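Peptide ABC transporter, peptide-binding protein (Thermus thermophilus, PDB 2D5W) binds an oligopeptide, here a pentapeptide, and probably serves as the extracellular solute-binding component of a peptide ABC transporter. Local coordinates at residues E304-N309 against M463-W468; H333-E338 against P543-Y548; V410-N415 against V445-E450. All blocks are in the same frame, centred on the assembly; numbering follows the deposited sequence.

Contact 1. Residues E304-N309 against M463-W468; sequences EHIDIN and MFEFAW
His305 and Phe466 face each other as a hydrogen-bonded pair of an antiparallel ladder, joined by two backbone bonds, His305 N to Phe466 O at 3.0 Å and Phe466 N to His305 O. Asp307 and Phe464 form the next such pair; its shorter bond, Asp307 N to Phe464 O, spans 2.8 Å.

The aromatic side carries His305, Asp307, Phe464 and Phe466. With CG between its backbone N and carbonyl carbon (chi1 67°), the His305 ring points its edge at the face of Phe466, centroids 4.5 Å apart and planes at 71°. Against the pyrrole ring of Trp468 it lies almost parallel but slid aside, with little overlap. His305 NE2 donates in its own ring plane to Asp307 OD1, 2.7 Å away, and that oxygen is approached from above the carboxylate. Since His305 ND1 bonds to Trp303 O, the imidazole is gripped at both nitrogens and held in rotation. Separately, Asp307 OD2 accepts a hydrogen bond from a water that in turn accepts one from Trp468 NE1, linking these two side chains.

On the opposite side, Glu304 OE1 comes within 2.5 Å of Glu465 OE2, the carboxylates turned 73° apart; one probably holds a proton. Arg418 and Arg550 form salt bridges to Glu304, and Tyr409 bonds Glu465. Further along, Ile306 CG2 presses on Met463 CB at a tight 3.4 Å.

The ladder belongs to a mixed sheet of the periplasmic-binding-protein-like fold, and at Trp468 the bound peptide extends that sheet as an antiparallel strand.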
# COMPACT_ATOMS: atom_id res chain seq x y z
N GLU A 304 -9.98 -1.72 -5.64
CA GLU A 304 -10.96 -2.02 -4.59
C GLU A 304 -11.36 -3.48 -4.81
O GLU A 304 -11.72 -3.88 -5.92
CB GLU A 304 -12.19 -1.10 -4.73
CG GLU A 304 -13.18 -1.22 -3.57
CD GLU A 304 -12.70 -0.56 -2.27
OE1 GLU A 304 -13.36 -0.78 -1.23
OE2 GLU A 304 -11.68 0.16 -2.29
N HIS A 305 -11.30 -4.27 -3.75
CA HIS A 305 -11.57 -5.69 -3.86
C HIS A 305 -12.01 -6.26 -2.52
O HIS A 305 -12.00 -5.57 -1.50
CB HIS A 305 -10.27 -6.39 -4.27
CG HIS A 305 -9.23 -6.34 -3.21
ND1 HIS A 305 -8.54 -5.18 -2.90
CD2 HIS A 305 -8.84 -7.26 -2.29
CE1 HIS A 305 -7.78 -5.39 -1.83
NE2 HIS A 305 -7.95 -6.64 -1.45
N ILE A 306 -12.36 -7.54 -2.53
CA ILE A 306 -12.75 -8.23 -1.32
C ILE A 306 -11.89 -9.48 -1.17
O ILE A 306 -11.99 -10.41 -1.97
CB ILE A 306 -14.24 -8.65 -1.33
CG1 ILE A 306 -15.13 -7.43 -1.61
CG2 ILE A 306 -14.62 -9.28 0.01
CD1 ILE A 306 -16.62 -7.73 -1.59
N ASP A 307 -11.03 -9.49 -0.16
CA ASP A 307 -10.22 -10.66 0.09
C ASP A 307 -11.09 -11.70 0.78
O ASP A 307 -12.08 -11.36 1.44
CB ASP A 307 -9.00 -10.30 0.94
CG ASP A 307 -7.86 -9.78 0.10
OD1 ASP A 307 -7.44 -8.62 0.30
OD2 ASP A 307 -7.38 -10.54 -0.78
N ILE A 308 -10.71 -12.96 0.60
CA ILE A 308 -11.45 -14.09 1.13
C ILE A 308 -10.50 -15.01 1.89
O ILE A 308 -9.48 -15.43 1.34
CB ILE A 308 -12.07 -14.91 -0.02
CG1 ILE A 308 -12.96 -14.01 -0.89
CG2 ILE A 308 -12.84 -16.10 0.53
CD1 ILE A 308 -14.21 -13.51 -0.21
N ASN A 309 -10.83 -15.32 3.13
CA ASN A 309 -9.99 -16.22 3.91
C ASN A 309 -10.17 -17.63 3.35
O ASN A 309 -11.28 -18.16 3.36
CB ASN A 309 -10.41 -16.20 5.38
CG ASN A 309 -9.47 -17.01 6.26
OD1 ASN A 309 -8.86 -17.97 5.80
ND2 ASN A 309 -9.37 -16.63 7.53
N MET A 463 -15.00 -12.21 4.41
CA MET A 463 -14.73 -11.17 3.44
C MET A 463 -14.07 -9.96 4.10
O MET A 463 -14.43 -9.59 5.22
CB MET A 463 -16.04 -10.73 2.78
CG MET A 463 -16.74 -11.83 2.00
SD MET A 463 -18.51 -11.50 1.70
CE MET A 463 -18.42 -10.16 0.52
N PHE A 464 -13.12 -9.35 3.40
CA PHE A 464 -12.41 -8.17 3.91
C PHE A 464 -12.24 -7.24 2.72
O PHE A 464 -11.44 -7.50 1.81
CB PHE A 464 -11.06 -8.62 4.48
CG PHE A 464 -10.25 -7.52 5.14
CD1 PHE A 464 -8.99 -7.81 5.65
CD2 PHE A 464 -10.73 -6.21 5.26
CE1 PHE A 464 -8.21 -6.83 6.25
CE2 PHE A 464 -9.95 -5.22 5.86
CZ PHE A 464 -8.69 -5.53 6.36
N GLU A 465 -13.01 -6.15 2.70
CA GLU A 465 -12.94 -5.20 1.60
C GLU A 465 -12.06 -3.99 1.88
O GLU A 465 -12.17 -3.35 2.92
CB GLU A 465 -14.33 -4.66 1.22
CG GLU A 465 -14.24 -3.64 0.07
CD GLU A 465 -15.57 -3.05 -0.37
OE1 GLU A 465 -16.63 -3.63 -0.05
OE2 GLU A 465 -15.55 -2.00 -1.05
N PHE A 466 -11.19 -3.71 0.92
CA PHE A 466 -10.31 -2.55 0.99
C PHE A 466 -9.67 -2.41 -0.38
O PHE A 466 -10.07 -3.09 -1.33
CB PHE A 466 -9.26 -2.69 2.12
CG PHE A 466 -8.27 -3.80 1.92
CD1 PHE A 466 -7.00 -3.55 1.39
CD2 PHE A 466 -8.58 -5.11 2.29
CE1 PHE A 466 -6.07 -4.58 1.23
CE2 PHE A 466 -7.66 -6.15 2.14
CZ PHE A 466 -6.40 -5.87 1.60
N ALA A 467 -8.71 -1.50 -0.50
CA ALA A 467 -8.04 -1.31 -1.78
C ALA A 467 -6.54 -1.42 -1.64
O ALA A 467 -5.96 -0.98 -0.65
CB ALA A 467 -8.39 0.06 -2.36
N TRP A 468 -5.91 -2.05 -2.63
CA TRP A 468 -4.46 -2.14 -2.67
C TRP A 468 -4.02 -1.01 -3.59
O TRP A 468 -4.59 -0.83 -4.67
CB TRP A 468 -3.97 -3.45 -3.30
CG TRP A 468 -4.06 -4.65 -2.44
CD1 TRP A 468 -4.82 -5.76 -2.68
CD2 TRP A 468 -3.34 -4.92 -1.23
NE1 TRP A 468 -4.61 -6.70 -1.70
CE2 TRP A 468 -3.71 -6.21 -0.79
CE3 TRP A 468 -2.41 -4.19 -0.47
CZ2 TRP A 468 -3.18 -6.79 0.37
CZ3 TRP A 468 -1.88 -4.77 0.68
CH2 TRP A 468 -2.28 -6.06 1.09
O HOH W 1 -5.49 -9.24 -2.30

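Contact 2. Residues H333-E338 against P543-Y548; sequences HALNRE and PALPLY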
# COMPACT_ATOMS: atom_id res chain seq x y z
N HIS A 333 -21.10 -13.54 -8.50
CA HIS A 333 -22.29 -13.45 -9.35
C HIS A 333 -23.43 -12.75 -8.60
O HIS A 333 -24.36 -12.24 -9.21
CB HIS A 333 -22.77 -14.84 -9.78
CG HIS A 333 -22.06 -15.39 -10.98
ND1 HIS A 333 -21.99 -14.72 -12.18
CD2 HIS A 333 -21.45 -16.58 -11.18
CE1 HIS A 333 -21.37 -15.47 -13.07
NE2 HIS A 333 -21.03 -16.61 -12.49
N ALA A 334 -23.35 -12.74 -7.27
CA ALA A 334 -24.38 -12.11 -6.45
C ALA A 334 -24.06 -10.66 -6.11
O ALA A 334 -24.86 -9.98 -5.47
CB ALA A 334 -24.58 -12.91 -5.17
N LEU A 335 -22.89 -10.18 -6.52
CA LEU A 335 -22.50 -8.79 -6.28
C LEU A 335 -22.81 -7.99 -7.54
O LEU A 335 -22.20 -8.20 -8.58
CB LEU A 335 -21.01 -8.69 -5.95
CG LEU A 335 -20.50 -9.54 -4.77
CD1 LEU A 335 -19.07 -9.15 -4.46
CD2 LEU A 335 -21.38 -9.32 -3.55
N ASN A 336 -23.77 -7.08 -7.45
CA ASN A 336 -24.14 -6.28 -8.61
C ASN A 336 -23.16 -5.13 -8.76
O ASN A 336 -23.48 -3.97 -8.51
CB ASN A 336 -25.56 -5.75 -8.47
CG ASN A 336 -26.06 -5.10 -9.74
OD1 ASN A 336 -25.35 -5.05 -10.74
ND2 ASN A 336 -27.29 -4.60 -9.70
N ARG A 337 -21.94 -5.47 -9.17
CA ARG A 337 -20.88 -4.49 -9.33
C ARG A 337 -21.17 -3.44 -10.40
O ARG A 337 -20.91 -2.25 -10.18
CB ARG A 337 -19.56 -5.21 -9.64
CG ARG A 337 -19.12 -6.15 -8.52
CD ARG A 337 -17.87 -6.92 -8.92
NE ARG A 337 -18.14 -7.82 -10.04
CZ ARG A 337 -17.21 -8.29 -10.86
NH1 ARG A 337 -17.55 -9.10 -11.85
NH2 ARG A 337 -15.94 -7.95 -10.70
N GLU A 338 -21.70 -3.86 -11.54
CA GLU A 338 -22.00 -2.89 -12.58
C GLU A 338 -23.09 -1.93 -12.10
O GLU A 338 -23.03 -0.73 -12.36
CB GLU A 338 -22.44 -3.59 -13.87
CG GLU A 338 -22.73 -2.62 -15.01
CD GLU A 338 -21.52 -1.79 -15.42
OE1 GLU A 338 -21.71 -0.73 -16.04
OE2 GLU A 338 -20.37 -2.21 -15.14
N PRO A 543 -9.25 -15.79 -6.27
CA PRO A 543 -8.73 -15.87 -4.90
C PRO A 543 -9.21 -14.67 -4.07
O PRO A 543 -9.27 -14.74 -2.85
CB PRO A 543 -7.21 -15.89 -5.11
CG PRO A 543 -7.02 -15.20 -6.43
CD PRO A 543 -8.16 -15.72 -7.26
N ALA A 544 -9.54 -13.59 -4.76
CA ALA A 544 -10.10 -12.39 -4.15
C ALA A 544 -11.17 -11.93 -5.13
O ALA A 544 -11.12 -12.29 -6.31
CB ALA A 544 -9.04 -11.31 -3.97
N LEU A 545 -12.14 -11.15 -4.67
CA LEU A 545 -13.20 -10.68 -5.55
C LEU A 545 -12.88 -9.26 -6.00
O LEU A 545 -12.82 -8.34 -5.19
CB LEU A 545 -14.54 -10.71 -4.82
CG LEU A 545 -14.89 -12.02 -4.10
CD1 LEU A 545 -16.28 -11.91 -3.50
CD2 LEU A 545 -14.83 -13.18 -5.09
N PRO A 546 -12.65 -9.08 -7.31
CA PRO A 546 -12.35 -7.73 -7.79
C PRO A 546 -13.62 -6.89 -7.83
O PRO A 546 -14.67 -7.38 -8.25
CB PRO A 546 -11.78 -7.99 -9.18
CG PRO A 546 -12.60 -9.17 -9.65
CD PRO A 546 -12.68 -10.05 -8.41
N LEU A 547 -13.53 -5.64 -7.38
CA LEU A 547 -14.71 -4.77 -7.41
C LEU A 547 -14.59 -3.68 -8.47
O LEU A 547 -15.29 -3.73 -9.48
CB LEU A 547 -14.97 -4.16 -6.02
CG LEU A 547 -15.34 -5.17 -4.92
CD1 LEU A 547 -15.69 -4.41 -3.64
CD2 LEU A 547 -16.52 -6.03 -5.36
N TYR A 548 -13.71 -2.71 -8.26
CA TYR A 548 -13.53 -1.64 -9.24
C TYR A 548 -12.18 -0.95 -9.11
O TYR A 548 -11.52 -1.05 -8.07
CB TYR A 548 -14.66 -0.61 -9.15
CG TYR A 548 -14.92 -0.03 -7.76
CD1 TYR A 548 -15.84 -0.62 -6.90
CD2 TYR A 548 -14.26 1.12 -7.33
CE1 TYR A 548 -16.10 -0.08 -5.63
CE2 TYR A 548 -14.51 1.67 -6.08
CZ TYR A 548 -15.42 1.07 -5.24
OH TYR A 548 -15.66 1.63 -4.00
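Arg337 reaches over to the backbone of Pro546, giving the one hydrogen bond between these segments. NH2 donates to Pro546 O over 2.8 Å with an N-H...O angle of 139°, so the bond is bent. The donor stands above the carbonyl plane, and the oxygen in turn is tilted from the guanidinium plane by 25°. A turn at chi3 (-65°) sets NE off the otherwise extended run of the chain. A second grip comes from Tyr370 O, which accepts from Arg337 NH1, so two main-chain carbonyls from different parts of the protein hold the buried guanidinium group.

The rest is apolar. The methylene part of Arg337 crosses Leu547 at about a right angle, with CD 3.9 Å from Leu547 CD2 and CG only slightly farther from the same methyl. Pro546 CG sits 3.7 Å from Arg337 NH2, so the proline ring lies beside the group that its own carbonyl binds. Leu335 contributes a single methyl: CD1 lies 4.0 Å from Leu545 CD1 and 4.1 Å from Leu547 CD2, bridging two leucines of the strand. These are ordinary van der Waals distances, with no sign of strain.

Asn336, between the two contacting residues, centres an inverse gamma turn and caps the following helix through OD1 to Gly339 N. The contact thus rests the turn between helices 325-333 and 337-345 on strand 544-557. Leu335 also packs on Phe425 of helix 416-431, while the strand's Leu547 and Tyr548 both pair with Glu304 in a classic bulge against strand 293-308.

Contact 3. Residues V410-N415 against V445-E450; sequences VTTAGN and VVFADE
Val446 meets Val410 and Thr412 through separate methyls: its CG1 lies 4.1 Å from Val410 CG1, and its CG2 the same distance from Thr412 CG2. Val410 and Val446 lie alongside, running opposite ways. Closer packing comes at Thr412, whose CG2 stands 3.7 Å from both CZ and CE1 of Phe447, approaching the ring obliquely. With chi1 at 54°, Thr412 OG1 sits between the backbone N and the carbonyl carbon while CG2 is anti to that carbon; the methyl meets the phenyl ring and the hydroxyl bonds Arg418 NH1. Val446 CG2 also lies over the centre of one face of Phe447, 3.8 Å above it.

Beyond Thr412 the segments part. A type II turn runs from Thr412 to Asn415, closed by Asn415 N to Thr412 O at 3.3 Å, and its partly exposed Ala413 and Gly414 make no contact with 445-450, which itself turns away from the loop past Phe447.

No hydrogen bond joins the segments: this is a small apolar seam between the loop leaving strand 401-410 and the end of helix 443-446. Phe447 also meets Phe466 edge-to-face and packs on an apolar side chain of the bound peptide, making it part of the peptide site.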
# COMPACT_ATOMS: atom_id res chain seq x y z
N VAL A 410 -15.75 -7.49 6.68
CA VAL A 410 -14.95 -6.44 7.31
C VAL A 410 -14.52 -5.35 6.34
O VAL A 410 -14.16 -5.63 5.21
CB VAL A 410 -13.64 -7.03 7.90
CG1 VAL A 410 -12.79 -5.93 8.51
CG2 VAL A 410 -13.96 -8.10 8.92
N THR A 411 -14.58 -4.11 6.80
CA THR A 411 -14.05 -3.00 6.01
C THR A 411 -13.72 -1.87 6.98
O THR A 411 -13.90 -2.01 8.19
CB THR A 411 -15.01 -2.52 4.88
OG1 THR A 411 -14.25 -1.74 3.95
CG2 THR A 411 -16.15 -1.67 5.43
N THR A 412 -13.22 -0.78 6.43
CA THR A 412 -12.83 0.39 7.22
C THR A 412 -14.03 1.19 7.69
O THR A 412 -14.72 1.83 6.88
CB THR A 412 -11.92 1.31 6.40
OG1 THR A 412 -12.57 1.63 5.16
CG2 THR A 412 -10.59 0.65 6.10
N ALA A 413 -14.27 1.18 8.99
CA ALA A 413 -15.38 1.93 9.57
C ALA A 413 -15.20 3.42 9.27
O ALA A 413 -14.08 3.92 9.27
CB ALA A 413 -15.43 1.71 11.09
N GLY A 414 -16.30 4.10 9.00
CA GLY A 414 -16.24 5.52 8.71
C GLY A 414 -16.17 5.86 7.23
O GLY A 414 -16.48 6.98 6.84
N ASN A 415 -15.72 4.91 6.41
CA ASN A 415 -15.64 5.15 4.98
C ASN A 415 -17.05 4.91 4.47
O ASN A 415 -17.47 3.77 4.24
CB ASN A 415 -14.64 4.20 4.34
CG ASN A 415 -14.34 4.56 2.91
OD1 ASN A 415 -15.15 4.33 2.01
ND2 ASN A 415 -13.17 5.16 2.68
N VAL A 445 -6.64 -0.06 12.79
CA VAL A 445 -6.87 -1.36 13.41
C VAL A 445 -6.83 -2.50 12.39
O VAL A 445 -6.04 -3.44 12.53
CB VAL A 445 -8.24 -1.40 14.14
CG1 VAL A 445 -8.53 -2.82 14.62
CG2 VAL A 445 -8.23 -0.45 15.32
N VAL A 446 -7.64 -2.40 11.34
CA VAL A 446 -7.70 -3.48 10.36
C VAL A 446 -6.47 -3.67 9.49
O VAL A 446 -6.23 -4.76 8.98
CB VAL A 446 -8.95 -3.35 9.44
CG1 VAL A 446 -10.22 -3.35 10.29
CG2 VAL A 446 -8.87 -2.10 8.58
N PHE A 447 -5.67 -2.61 9.34
CA PHE A 447 -4.47 -2.71 8.51
C PHE A 447 -3.20 -2.96 9.32
O PHE A 447 -2.10 -2.96 8.77
CB PHE A 447 -4.34 -1.47 7.63
CG PHE A 447 -5.46 -1.31 6.63
CD1 PHE A 447 -5.93 -0.04 6.32
CD2 PHE A 447 -6.04 -2.41 6.01
CE1 PHE A 447 -6.97 0.13 5.41
CE2 PHE A 447 -7.09 -2.25 5.09
CZ PHE A 447 -7.55 -0.97 4.79
N ALA A 448 -3.35 -3.14 10.63
CA ALA A 448 -2.20 -3.45 11.48
C ALA A 448 -1.90 -4.93 11.24
O ALA A 448 -2.83 -5.73 11.02
CB ALA A 448 -2.54 -3.21 12.95
N ASP A 449 -0.63 -5.30 11.29
CA ASP A 449 -0.22 -6.68 11.04
C ASP A 449 -1.02 -7.74 11.78
O ASP A 449 -1.41 -8.75 11.19
CB ASP A 449 1.28 -6.87 11.33
CG ASP A 449 1.67 -6.58 12.79
OD1 ASP A 449 2.80 -6.97 13.17
OD2 ASP A 449 0.89 -5.98 13.56
N GLU A 450 -1.28 -7.51 13.06
CA GLU A 450 -1.99 -8.48 13.88
C GLU A 450 -3.41 -8.75 13.44
O GLU A 450 -4.06 -9.66 13.96
CB GLU A 450 -1.94 -8.07 15.35
CG GLU A 450 -0.52 -7.99 15.88
CD GLU A 450 -0.43 -8.16 17.38
OE1 GLU A 450 -1.13 -7.43 18.11
OE2 GLU A 450 0.35 -9.03 17.83

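How the contacts relate
All three contacts are buried, but their chemistry follows their place in the fold. Contact 1 is the sheet pairing, a backbone ladder with a carboxylate pair on one face and an aromatic cluster on the other. Contact 2 lies farther from the chain's centre and sets a helix-helix turn on the next strand, using one arginine bond and leucine methyls; Ile306 O to Leu545 N and Glu304 O to Leu547 N tie it to contact 1. Contact 3 is the smallest, purely apolar across its segments, and joins contact 1 from the side of strand 401-410 through Glu465 N to Val410 O. Contacts 1 and 3 both reach the bound peptide. Contacts 2 and 3 do not touch.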